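Local coordinates for AlgX/AlgJ SGNH hydrolase-like domain-containing protein (Eubacterium siraeum, PDB 4NZK) that is of unknown function but belongs to the DHHW family of the SGNH hydrolase clan and so may act as an esterase-like hydrolase, at residues A[101-105]-A[137-143]. Residues are numbered along the deposited sequence.
Sequences NVFNM and LVNVINV
Start with the backbone of 101-105, extended throughout, and lay 137-143 beside it in parallel, Phe103 CA 4.5 Å from Ile141 CA and Asn104 CA 4.9 Å from Asn142 CA. Coming in from Leu137, the chain turns at Asn139, whose phi/psi of 58/31 is left-handed, then extends. Three backbone bonds fix the register: Ile141 N to Val102 O (2.8 Å), Asn104 N to Ile141 O (2.9 Å) and Val143 N to Asn104 O (2.9 Å). One rung earlier a water takes over, accepting from Val102 N (2.9 Å) and donating to Asn139 O (2.8 Å). Val102 O also receives a CA-H...O contact from Val140 CA (3.4 Å), and Ile141 O one from Phe103 CA (3.2 Å).

This pairing adds the short edge strand 141-142 to the mixed sheet of an SGNH-type alpha/beta fold; strand 328-334 pairs with the other edge of 101-105, taking the backbone of Asn101, Phe103 and Met105. Helix 126-136 lies on the connection between the two strands, a beta-alpha-beta crossover.

Asn104, chi1 t, is buried with both ends of its amide used: ND2 donates to Asn142 OD1 (3.0 Å), while OD1 is hydrogen-bonded to Tyr85 OH. Leu137 CD1 packs 3.8 Å from Asn104 ND2, and Val102 CG1 lies 4.1 Å from Val140 CG1. On the face bearing Phe103 and Ile141, both chi1 m, Ile141 CD1 makes a CH-pi contact 4.0 Å from the Phe103 ring centroid. Further along, selenomethionine Met105 brings SE to 3.5 Å from Val143 CG1.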
# COMPACT_ATOMS: atom_id res chain seq x y z
N ASN A 101 18.16 7.80 -1.55
CA ASN A 101 17.53 7.08 -2.67
C ASN A 101 16.04 7.13 -2.51
O ASN A 101 15.54 6.88 -1.43
CB ASN A 101 18.02 5.62 -2.80
CG ASN A 101 19.30 5.55 -3.58
OD1 ASN A 101 19.59 6.45 -4.39
ND2 ASN A 101 20.05 4.50 -3.38
N VAL A 102 15.37 7.52 -3.60
CA VAL A 102 13.90 7.65 -3.61
C VAL A 102 13.38 6.64 -4.62
O VAL A 102 13.89 6.55 -5.76
CB VAL A 102 13.48 9.05 -4.01
CG1 VAL A 102 11.96 9.20 -4.02
CG2 VAL A 102 14.14 10.09 -3.06
N PHE A 103 12.41 5.84 -4.16
CA PHE A 103 11.85 4.73 -4.93
C PHE A 103 10.36 5.00 -5.12
O PHE A 103 9.70 5.62 -4.27
CB PHE A 103 11.98 3.42 -4.16
CG PHE A 103 13.39 2.97 -3.86
CD1 PHE A 103 14.13 3.53 -2.82
CD2 PHE A 103 13.95 1.95 -4.59
CE1 PHE A 103 15.40 3.04 -2.52
CE2 PHE A 103 15.22 1.47 -4.32
CZ PHE A 103 15.95 2.03 -3.29
N ASN A 104 9.84 4.52 -6.24
CA ASN A 104 8.43 4.63 -6.56
C ASN A 104 7.87 3.23 -6.85
O ASN A 104 8.44 2.49 -7.65
CB ASN A 104 8.30 5.43 -7.85
CG ASN A 104 6.88 5.48 -8.37
OD1 ASN A 104 6.00 5.93 -7.68
ND2 ASN A 104 6.67 4.97 -9.59
N MSE A 105 6.76 2.90 -6.21
CA MSE A 105 6.07 1.61 -6.47
C MSE A 105 4.58 1.83 -6.48
O MSE A 105 3.94 1.85 -5.43
CB MSE A 105 6.54 0.52 -5.49
CG MSE A 105 5.98 -0.85 -5.97
SE MSE A 105 6.72 -2.33 -4.94
CE MSE A 105 6.16 -1.77 -3.21
N LEU A 137 9.63 9.99 -14.38
CA LEU A 137 10.49 10.12 -13.20
C LEU A 137 11.88 10.53 -13.57
O LEU A 137 12.41 10.12 -14.61
CB LEU A 137 10.58 8.81 -12.45
CG LEU A 137 9.28 8.34 -11.81
CD1 LEU A 137 9.50 6.93 -11.26
CD2 LEU A 137 8.74 9.31 -10.77
N VAL A 138 12.49 11.35 -12.70
CA VAL A 138 13.87 11.81 -12.84
C VAL A 138 14.61 11.50 -11.53
O VAL A 138 14.28 12.03 -10.47
CB VAL A 138 13.94 13.31 -13.12
CG1 VAL A 138 15.39 13.78 -13.15
CG2 VAL A 138 13.25 13.63 -14.42
N ASN A 139 15.60 10.60 -11.63
CA ASN A 139 16.41 10.17 -10.50
C ASN A 139 15.61 9.56 -9.34
O ASN A 139 15.99 9.63 -8.18
CB ASN A 139 17.29 11.30 -10.00
CG ASN A 139 18.25 11.78 -11.03
OD1 ASN A 139 18.77 10.98 -11.81
ND2 ASN A 139 18.48 13.12 -11.07
N VAL A 140 14.51 8.93 -9.70
CA VAL A 140 13.68 8.16 -8.78
C VAL A 140 13.69 6.73 -9.32
O VAL A 140 13.44 6.52 -10.51
CB VAL A 140 12.25 8.71 -8.67
CG1 VAL A 140 11.36 7.83 -7.81
CG2 VAL A 140 12.29 10.10 -8.08
N ILE A 141 13.94 5.77 -8.44
CA ILE A 141 14.05 4.36 -8.84
C ILE A 141 12.69 3.72 -8.93
O ILE A 141 11.97 3.65 -7.95
CB ILE A 141 14.90 3.60 -7.81
CG1 ILE A 141 16.30 4.24 -7.72
CG2 ILE A 141 14.96 2.13 -8.14
CD1 ILE A 141 17.06 3.82 -6.49
N ASN A 142 12.32 3.22 -10.09
CA ASN A 142 11.02 2.61 -10.26
C ASN A 142 11.09 1.15 -9.89
O ASN A 142 11.98 0.45 -10.31
CB ASN A 142 10.49 2.74 -11.69
CG ASN A 142 9.04 2.27 -11.77
OD1 ASN A 142 8.18 2.85 -11.11
ND2 ASN A 142 8.79 1.21 -12.51
N VAL A 143 10.12 0.69 -9.12
CA VAL A 143 10.03 -0.70 -8.73
C VAL A 143 8.80 -1.30 -9.46
O VAL A 143 7.72 -0.74 -9.41
CB VAL A 143 9.82 -0.84 -7.21
CG1 VAL A 143 9.72 -2.30 -6.79
CG2 VAL A 143 10.88 -0.12 -6.43
O HOH W 1 16.98 8.30 -5.94